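Local coordinates for succinylglutamate desuccinylase/aspartoacylase (Shewanella frigidimarina, PDB 3LWU), which probably acts as a zinc-dependent hydrolase on ester bonds, at residues Ala160-Ser165 and Leu174-Gln179; Thr219-Asn224 and Asn384-Gln389; Ser152-Thr157 and Phe235-Gln240. All coordinates share one frame; numbering follows the deposited sequence.

In the fold
All three are mainly van der Waals contacts, without hydrogen bonds between the paired segments, and lie away from the zinc site of His63, Glu66 and His192. Contact 3 is the buried one, joining helices 143-160 and 230-247 through a leucine, a proline and an indole. Contact 1 starts where helix 143-160 ends and folds the following loop back onto helix 170-182; it mixes aliphatic carbons with a partly exposed asparagine. Contact 2, on the opposite side of the chain's centre from contact 1, ties strand 218-222 to the C-terminal residues and is partly buried. It touches contact 3: Ile222 packs on Phe235, Pro223 and Asn224 on Trp239, Asn224 also on Cys236, and helix 230-247 follows its strand.

Contact 1. Residues Ala160-Ser165 and Leu174-Gln179; sequences ARLTHS and LAVNLQ
Arg161 meets Val176 with the base of its side chain, the CB of Arg161 lying 4.1 Å from CG2 of Val176. Beyond CB the arginine chain bends at chi2 and again at chi3, and the side chain lies about 6 Å from a bound sulfate, probably from the crystallisation liquor. Leu162 does more of the packing. Its CG sits 3.9 Å from CG1 of Val176, and its CD2 reaches the same methyl at an equal distance, as the two side chains slide past each other in opposite directions. Val176 thus divides its branches, CG2 to Arg161 and CG1, anti to the backbone N (chi1 164°), to Leu162. The leucine fork also lies across the end of Asn177, crossing that side chain at about a right angle. At Thr163 the chain turns, its N bonded to the carbonyl O of Ala160 at 3.2 Å, while the carbonyl of Leu162 receives a weak bond from Arg173. The contact folds the loop after helix 143-160 onto helix 170-182, the next helix in the chain. Across it the two segments share van der Waals contact alone, so the fit of aliphatic surfaces, and probably partial exclusion of water, accounts for the contact between them.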
loop_
_atom_site.group_PDB
_atom_site.type_symbol
_atom_site.label_atom_id
_atom_site.label_comp_id
_atom_site.label_asym_id
_atom_site.label_seq_id
_atom_site.Cartn_x
_atom_site.Cartn_y
_atom_site.Cartn_z
ATOM N N ALA A 160 8.380 23.951 21.960
ATOM C CA ALA A 160 8.638 25.028 21.010
ATOM C C ALA A 160 8.646 24.535 19.562
ATOM O O ALA A 160 8.302 25.280 18.663
ATOM C CB ALA A 160 9.999 25.773 21.344
ATOM N N ARG A 161 9.036 23.282 19.330
ATOM C CA ARG A 161 9.048 22.729 17.974
ATOM C C ARG A 161 7.637 22.730 17.373
ATOM O O ARG A 161 7.476 22.729 16.146
ATOM C CB ARG A 161 9.645 21.310 17.925
ATOM C CG ARG A 161 11.171 21.186 18.117
ATOM C CD ARG A 161 11.991 21.506 16.852
ATOM N NE ARG A 161 11.702 20.575 15.746
ATOM C CZ ARG A 161 11.848 20.847 14.442
ATOM N NH1 ARG A 161 12.268 22.047 14.045
ATOM N NH2 ARG A 161 11.540 19.914 13.514
ATOM N N LEU A 162 6.613 22.735 18.225
ATOM C CA LEU A 162 5.232 22.692 17.743
ATOM C C LEU A 162 4.723 23.977 17.084
ATOM O O LEU A 162 3.648 23.973 16.490
ATOM C CB LEU A 162 4.274 22.298 18.871
ATOM C CG LEU A 162 4.400 20.885 19.430
ATOM C CD1 LEU A 162 3.455 20.681 20.636
ATOM C CD2 LEU A 162 4.089 19.875 18.343
ATOM N N THR A 163 5.464 25.067 17.179
ATOM C CA THR A 163 4.980 26.335 16.687
ATOM C C THR A 163 5.978 27.009 15.735
ATOM O O THR A 163 5.927 28.226 15.563
ATOM C CB THR A 163 4.652 27.289 17.875
ATOM O OG1 THR A 163 5.832 27.499 18.656
ATOM C CG2 THR A 163 3.534 26.693 18.781
ATOM N N HIS A 164 6.872 26.230 15.116
ATOM C CA HIS A 164 7.720 26.754 14.025
ATOM C C HIS A 164 6.794 27.215 12.868
ATOM O O HIS A 164 5.760 26.579 12.611
ATOM C CB HIS A 164 8.795 25.719 13.582
ATOM C CG HIS A 164 10.100 25.859 14.316
ATOM N ND1 HIS A 164 10.884 27.002 14.234
ATOM C CD2 HIS A 164 10.739 25.030 15.180
ATOM C CE1 HIS A 164 11.947 26.865 15.012
ATOM N NE2 HIS A 164 11.883 25.678 15.599
ATOM N N SER A 165 7.126 28.326 12.206
ATOM C CA SER A 165 6.144 29.037 11.367
ATOM C C SER A 165 5.844 28.338 10.004
ATOM O O SER A 165 4.722 28.463 9.462
ATOM C CB SER A 165 6.533 30.530 11.202
ATOM O OG SER A 165 7.485 30.735 10.162
ATOM N N LEU A 174 3.844 14.153 16.061
ATOM C CA LEU A 174 3.593 13.002 16.920
ATOM C C LEU A 174 4.748 12.821 17.944
ATOM O O LEU A 174 4.519 12.792 19.157
ATOM C CB LEU A 174 3.424 11.734 16.078
ATOM C CG LEU A 174 3.414 10.416 16.892
ATOM C CD1 LEU A 174 2.186 10.314 17.767
ATOM C CD2 LEU A 174 3.540 9.251 15.970
ATOM N N ALA A 175 5.974 12.752 17.429
ATOM C CA ALA A 175 7.138 12.388 18.231
ATOM C C ALA A 175 7.358 13.432 19.320
ATOM O O ALA A 175 7.524 13.073 20.487
ATOM C CB ALA A 175 8.350 12.205 17.349
ATOM N N VAL A 176 7.280 14.711 18.949
ATOM C CA VAL A 176 7.444 15.799 19.874
ATOM C C VAL A 176 6.411 15.778 21.023
ATOM O O VAL A 176 6.778 15.997 22.183
ATOM C CB VAL A 176 7.434 17.161 19.127
ATOM C CG1 VAL A 176 7.219 18.305 20.073
ATOM C CG2 VAL A 176 8.732 17.329 18.393
ATOM N N ASN A 177 5.137 15.514 20.711
ATOM C CA ASN A 177 4.097 15.476 21.733
ATOM C C ASN A 177 4.371 14.351 22.739
ATOM O O ASN A 177 4.187 14.507 23.944
ATOM C CB ASN A 177 2.721 15.241 21.085
ATOM C CG ASN A 177 2.049 16.511 20.658
ATOM O OD1 ASN A 177 1.878 16.781 19.458
ATOM N ND2 ASN A 177 1.616 17.275 21.613
ATOM N N LEU A 178 4.822 13.207 22.239
ATOM C CA LEU A 178 5.164 12.095 23.129
ATOM C C LEU A 178 6.393 12.413 23.981
ATOM O O LEU A 178 6.442 12.080 25.160
ATOM C CB LEU A 178 5.398 10.815 22.344
ATOM C CG LEU A 178 4.177 10.311 21.533
ATOM C CD1 LEU A 178 4.547 9.052 20.759
ATOM C CD2 LEU A 178 2.908 10.074 22.382
ATOM N N GLN A 179 7.381 13.053 23.365
ATOM C CA GLN A 179 8.664 13.304 23.970
ATOM C C GLN A 179 8.507 14.326 25.101
ATOM O O GLN A 179 9.188 14.217 26.160
ATOM C CB GLN A 179 9.640 13.802 22.885
ATOM C CG GLN A 179 11.083 14.010 23.328
ATOM C CD GLN A 179 12.055 14.323 22.166
ATOM O OE1 GLN A 179 11.798 14.012 20.997
ATOM N NE2 GLN A 179 13.190 14.916 22.504
#

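Contact 2. Residues Thr219-Asn224 and Asn384-Gln389; sequences TLIIPN and NVFPLQ
Ile221 presses its terminal methyl against the rim of the Phe386 ring, CD1 of Ile221 standing 3.9 Å from CZ of Phe386 and 4.2 Å from CE1 of the same ring. The methyl lies near the ring plane, so this is an approach to the edge and not over a face. Both torsions help. Ile221 is stretched out, with CD1 anti to CB (chi2 174°), which extends the methyl toward the ring. Phe386 holds CG between its backbone N and carbonyl carbon (chi1 47°), and although its CB does not point at the facing strand, the far end of the ring leans that way. The two side chains cross at about a right angle.

Two residues before Ile221 and two after Phe386, Thr219 and Leu388 form the second touch, again nearly perpendicular. Here the hydroxyl branch of the threonine faces the leucine: OG1 of Thr219 is 3.9 Å from CD1 of Leu388, a van der Waals approach only. Leu388 has CG anti to its carbonyl carbon (chi1 -85°), which sends the fork toward Thr219, and both residues also rest on Ala211.

Strand 303-306 pairs in parallel with 218-222 and antiparallel with 386-387, so these side chains meet across an intervening strand. The backbones make no bonds directly; the strand between them probably sets their spacing, and the contact itself adds small, largely apolar van der Waals packing between the catalytic-domain strand and the C-terminal residues.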
loop_
_atom_site.group_PDB
_atom_site.type_symbol
_atom_site.label_atom_id
_atom_site.label_comp_id
_atom_site.label_asym_id
_atom_site.label_seq_id
_atom_site.Cartn_x
_atom_site.Cartn_y
_atom_site.Cartn_z
ATOM N N THR A 219 19.499 -8.722 26.165
ATOM C CA THR A 219 19.687 -7.280 26.215
ATOM C C THR A 219 20.800 -6.803 25.259
ATOM O O THR A 219 21.905 -7.342 25.248
ATOM C CB THR A 219 20.119 -6.852 27.635
ATOM O OG1 THR A 219 19.105 -7.229 28.562
ATOM C CG2 THR A 219 20.360 -5.345 27.713
ATOM N N LEU A 220 20.489 -5.767 24.491
ATOM C CA LEU A 220 21.452 -5.060 23.669
ATOM C C LEU A 220 21.948 -3.826 24.434
ATOM O O LEU A 220 21.153 -2.989 24.858
ATOM C CB LEU A 220 20.799 -4.619 22.360
ATOM C CG LEU A 220 20.425 -5.820 21.501
ATOM C CD1 LEU A 220 19.243 -5.533 20.594
ATOM C CD2 LEU A 220 21.621 -6.290 20.732
ATOM N N ILE A 221 23.254 -3.720 24.599
ATOM C CA ILE A 221 23.852 -2.642 25.354
ATOM C C ILE A 221 24.200 -1.572 24.372
ATOM O O ILE A 221 25.052 -1.781 23.534
ATOM C CB ILE A 221 25.134 -3.105 26.099
ATOM C CG1 ILE A 221 24.822 -4.350 26.940
ATOM C CG2 ILE A 221 25.641 -1.997 26.969
ATOM C CD1 ILE A 221 26.032 -4.998 27.617
ATOM N N ILE A 222 23.537 -0.428 24.461
ATOM C CA ILE A 222 23.712 0.633 23.482
ATOM C C ILE A 222 24.604 1.783 24.024
ATOM O O ILE A 222 24.636 2.045 25.220
ATOM C CB ILE A 222 22.353 1.130 22.946
ATOM C CG1 ILE A 222 21.568 1.920 23.988
ATOM C CG2 ILE A 222 21.495 -0.073 22.480
ATOM C CD1 ILE A 222 20.194 2.395 23.491
ATOM N N PRO A 223 25.365 2.440 23.137
ATOM C CA PRO A 223 26.195 3.569 23.551
ATOM C C PRO A 223 25.406 4.885 23.636
ATOM O O PRO A 223 24.175 4.911 23.459
ATOM C CB PRO A 223 27.230 3.652 22.420
ATOM C CG PRO A 223 26.436 3.272 21.197
ATOM C CD PRO A 223 25.457 2.208 21.675
ATOM N N ASN A 224 26.143 5.958 23.911
ATOM C CA ASN A 224 25.634 7.320 24.003
ATOM C C ASN A 224 25.576 7.944 22.619
ATOM O O ASN A 224 26.532 8.560 22.174
ATOM C CB ASN A 224 26.581 8.153 24.861
ATOM C CG ASN A 224 26.053 9.551 25.102
ATOM O OD1 ASN A 224 24.909 9.874 24.699
ATOM N ND2 ASN A 224 26.854 10.385 25.786
ATOM N N ASN A 384 28.929 -12.739 19.940
ATOM C CA ASN A 384 29.723 -12.402 21.120
ATOM C C ASN A 384 28.813 -12.173 22.345
ATOM O O ASN A 384 28.925 -11.166 23.048
ATOM C CB ASN A 384 30.616 -11.192 20.816
ATOM C CG ASN A 384 31.648 -11.503 19.729
ATOM O OD1 ASN A 384 32.200 -12.590 19.694
ATOM N ND2 ASN A 384 31.899 -10.562 18.854
ATOM N N VAL A 385 27.898 -13.118 22.552
ATOM C CA VAL A 385 26.916 -13.053 23.618
ATOM C C VAL A 385 27.583 -13.516 24.904
ATOM O O VAL A 385 28.482 -14.331 24.882
ATOM C CB VAL A 385 25.690 -13.943 23.283
ATOM C CG1 VAL A 385 24.656 -13.927 24.384
ATOM C CG2 VAL A 385 25.049 -13.486 21.986
ATOM N N PHE A 386 27.144 -12.962 26.025
ATOM C CA PHE A 386 27.639 -13.327 27.351
ATOM C C PHE A 386 26.534 -13.221 28.407
ATOM O O PHE A 386 25.580 -12.468 28.225
ATOM C CB PHE A 386 28.809 -12.410 27.737
ATOM C CG PHE A 386 28.544 -10.945 27.502
ATOM C CD1 PHE A 386 27.861 -10.187 28.441
ATOM C CD2 PHE A 386 28.994 -10.320 26.350
ATOM C CE1 PHE A 386 27.624 -8.828 28.228
ATOM C CE2 PHE A 386 28.779 -8.962 26.134
ATOM C CZ PHE A 386 28.077 -8.216 27.071
ATOM N N PRO A 387 26.651 -13.978 29.515
ATOM C CA PRO A 387 25.703 -13.803 30.621
ATOM C C PRO A 387 25.820 -12.412 31.243
ATOM O O PRO A 387 26.915 -11.913 31.398
ATOM C CB PRO A 387 26.132 -14.882 31.633
ATOM C CG PRO A 387 26.960 -15.863 30.830
ATOM C CD PRO A 387 27.669 -15.001 29.832
ATOM N N LEU A 388 24.684 -11.788 31.544
ATOM C CA LEU A 388 24.644 -10.475 32.194
ATOM C C LEU A 388 25.077 -10.627 33.624
ATOM O O LEU A 388 25.744 -9.748 34.186
ATOM C CB LEU A 388 23.209 -9.906 32.249
ATOM C CG LEU A 388 22.610 -9.134 31.079
ATOM C CD1 LEU A 388 21.264 -8.512 31.511
ATOM C CD2 LEU A 388 23.570 -8.069 30.576
ATOM N N GLN A 389 24.669 -11.749 34.204
ATOM C CA GLN A 389 24.668 -11.936 35.649
ATOM C C GLN A 389 25.327 -13.266 36.019
ATOM O O GLN A 389 24.752 -14.056 36.785
ATOM C CB GLN A 389 23.205 -11.883 36.141
ATOM C CG GLN A 389 22.838 -10.628 36.916
ATOM C CD GLN A 389 22.835 -10.879 38.396
ATOM O OE1 GLN A 389 21.772 -11.031 39.000
ATOM N NE2 GLN A 389 24.028 -10.963 38.994
#

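Contact 3. Residues Ser152-Thr157 and Phe235-Gln240; sequences SMLVET and FCPWWQ
Leu154 sends its two methyls to two neighbouring residues of helix 230-247. CD2 of Leu154 rests 3.8 Å from CB of Pro237, touching the proline ring along its CB and CG, while CD1 of Leu154 comes to 3.4 Å from NE1 of Trp238. The second approach is oblique to the indole, and it also brings the methyl to 3.8 Å from CE2 of Trp238. With CG anti to its carbonyl carbon (chi1 -63°), the leucine aims its fork at the facing helix, and all three residues are buried. Tyr150, one turn earlier on helix 143-160, also meets helix 230-247: its hydroxyl bonds to the carbonyl O of Pro237 and its ring packs edge-to-face with that of Trp238.

This is a helix-helix contact within the catalytic domain, made at a proline kink. Pro237 has no N-H to give, the N of Trp238 also lacks a bond to the preceding turn, and regular pairing resumes with N of Trp239 bonded to the O of Phe235 at 2.8 Å.

Away from Leu154 the interface opens out. Met153, built as selenomethionine, bends its end toward helix 230-247, yet CE of Met153 stays 6.4 Å from CB of Pro237. The partly exposed Thr157 turns back on its own helix, its OG1 donating to the O of Met153 at 2.8 Å with a C=O...donor angle of 138°; the N of Thr157 reaches that carbonyl from the opposite face of its plane.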
loop_
_atom_site.group_PDB
_atom_site.type_symbol
_atom_site.label_atom_id
_atom_site.label_comp_id
_atom_site.label_asym_id
_atom_site.label_seq_id
_atom_site.Cartn_x
_atom_site.Cartn_y
_atom_site.Cartn_z
ATOM N N SER A 152 13.050 21.248 32.856
ATOM C CA SER A 152 12.193 22.328 32.318
ATOM C C SER A 152 12.616 22.757 30.930
ATOM O O SER A 152 11.759 23.032 30.097
ATOM C CB SER A 152 12.211 23.572 33.179
ATOM O OG SER A 152 11.900 23.215 34.500
HETATM N N MSE A 153 13.927 22.833 30.704
HETATM C CA MSE A 153 14.458 23.256 29.419
HETATM C C MSE A 153 14.156 22.219 28.358
HETATM O O MSE A 153 13.736 22.585 27.256
HETATM C CB MSE A 153 15.964 23.513 29.478
HETATM C CG MSE A 153 16.562 23.878 28.119
HETATM SE SE MSE A 153 17.258 22.368 27.145
HETATM C CE MSE A 153 18.673 21.833 28.420
ATOM N N LEU A 154 14.369 20.933 28.678
ATOM C CA LEU A 154 14.060 19.857 27.727
ATOM C C LEU A 154 12.566 19.855 27.350
ATOM O O LEU A 154 12.255 19.736 26.163
ATOM C CB LEU A 154 14.516 18.459 28.218
ATOM C CG LEU A 154 16.038 18.240 28.431
ATOM C CD1 LEU A 154 16.354 16.923 29.116
ATOM C CD2 LEU A 154 16.846 18.340 27.133
ATOM N N VAL A 155 11.666 20.025 28.321
ATOM C CA VAL A 155 10.242 20.112 28.016
ATOM C C VAL A 155 9.916 21.336 27.131
ATOM O O VAL A 155 9.317 21.197 26.091
ATOM C CB VAL A 155 9.363 20.057 29.290
ATOM C CG1 VAL A 155 7.867 20.108 28.940
ATOM C CG2 VAL A 155 9.662 18.780 30.091
ATOM N N GLU A 156 10.388 22.524 27.482
ATOM C CA GLU A 156 10.022 23.748 26.733
ATOM C C GLU A 156 10.523 23.782 25.293
ATOM O O GLU A 156 9.797 24.233 24.393
ATOM C CB GLU A 156 10.504 25.007 27.471
ATOM C CG GLU A 156 9.758 25.180 28.805
ATOM C CD GLU A 156 10.363 26.180 29.782
ATOM O OE1 GLU A 156 11.278 26.973 29.397
ATOM O OE2 GLU A 156 9.896 26.162 30.954
ATOM N N THR A 157 11.766 23.342 25.086
ATOM C CA THR A 157 12.382 23.397 23.762
ATOM C C THR A 157 11.721 22.366 22.851
ATOM O O THR A 157 11.607 22.546 21.632
ATOM C CB THR A 157 13.902 23.140 23.813
ATOM O OG1 THR A 157 14.139 21.921 24.516
ATOM C CG2 THR A 157 14.666 24.314 24.501
ATOM N N PHE A 235 17.432 9.869 27.037
ATOM C CA PHE A 235 18.655 9.713 27.857
ATOM C C PHE A 235 19.872 10.494 27.404
ATOM O O PHE A 235 20.691 10.856 28.232
ATOM C CB PHE A 235 19.045 8.229 28.102
ATOM C CG PHE A 235 19.504 7.414 26.850
ATOM C CD1 PHE A 235 20.801 7.561 26.306
ATOM C CD2 PHE A 235 18.692 6.388 26.329
ATOM C CE1 PHE A 235 21.238 6.764 25.218
ATOM C CE2 PHE A 235 19.113 5.571 25.221
ATOM C CZ PHE A 235 20.386 5.767 24.671
ATOM N N CYS A 236 20.012 10.747 26.101
ATOM C CA CYS A 236 21.238 11.384 25.606
ATOM C C CYS A 236 21.546 12.708 26.271
ATOM O O CYS A 236 22.669 12.910 26.721
ATOM C CB CYS A 236 21.223 11.560 24.092
ATOM S SG CYS A 236 21.632 10.013 23.198
ATOM N N PRO A 237 20.564 13.621 26.342
ATOM C CA PRO A 237 20.898 14.910 26.962
ATOM C C PRO A 237 21.359 14.747 28.380
ATOM O O PRO A 237 22.285 15.477 28.815
ATOM C CB PRO A 237 19.573 15.676 26.926
ATOM C CG PRO A 237 18.744 14.972 25.899
ATOM C CD PRO A 237 19.140 13.542 26.007
ATOM N N TRP A 238 20.741 13.810 29.119
ATOM C CA TRP A 238 21.162 13.582 30.496
ATOM C C TRP A 238 22.536 12.929 30.577
ATOM O O TRP A 238 23.318 13.285 31.445
ATOM C CB TRP A 238 20.134 12.787 31.295
ATOM C CG TRP A 238 18.835 13.511 31.480
ATOM C CD1 TRP A 238 17.725 13.366 30.727
ATOM C CD2 TRP A 238 18.523 14.473 32.472
ATOM N NE1 TRP A 238 16.735 14.187 31.174
ATOM C CE2 TRP A 238 17.206 14.883 32.253
ATOM C CE3 TRP A 238 19.233 15.031 33.533
ATOM C CZ2 TRP A 238 16.569 15.820 33.055
ATOM C CZ3 TRP A 238 18.600 15.971 34.325
ATOM C CH2 TRP A 238 17.278 16.343 34.082
ATOM N N TRP A 239 22.826 11.996 29.664
ATOM C CA TRP A 239 24.145 11.331 29.589
ATOM C C TRP A 239 25.209 12.379 29.316
ATOM O O TRP A 239 26.242 12.429 29.999
ATOM C CB TRP A 239 24.160 10.252 28.482
ATOM C CG TRP A 239 25.179 9.138 28.715
ATOM C CD1 TRP A 239 26.279 9.182 29.552
ATOM C CD2 TRP A 239 25.191 7.819 28.111
ATOM N NE1 TRP A 239 26.963 7.990 29.494
ATOM C CE2 TRP A 239 26.328 7.136 28.623
ATOM C CE3 TRP A 239 24.368 7.160 27.169
ATOM C CZ2 TRP A 239 26.643 5.804 28.253
ATOM C CZ3 TRP A 239 24.700 5.838 26.791
ATOM C CH2 TRP A 239 25.826 5.183 27.343
ATOM N N GLN A 240 24.928 13.252 28.345
ATOM C CA GLN A 240 25.834 14.352 27.991
ATOM C C GLN A 240 26.110 15.241 29.190
ATOM O O GLN A 240 27.272 15.550 29.461
ATOM C CB GLN A 240 25.269 15.231 26.871
ATOM C CG GLN A 240 25.290 14.641 25.484
ATOM C CD GLN A 240 24.206 15.290 24.586
ATOM O OE1 GLN A 240 23.849 16.476 24.778
ATOM N NE2 GLN A 240 23.649 14.504 23.635
#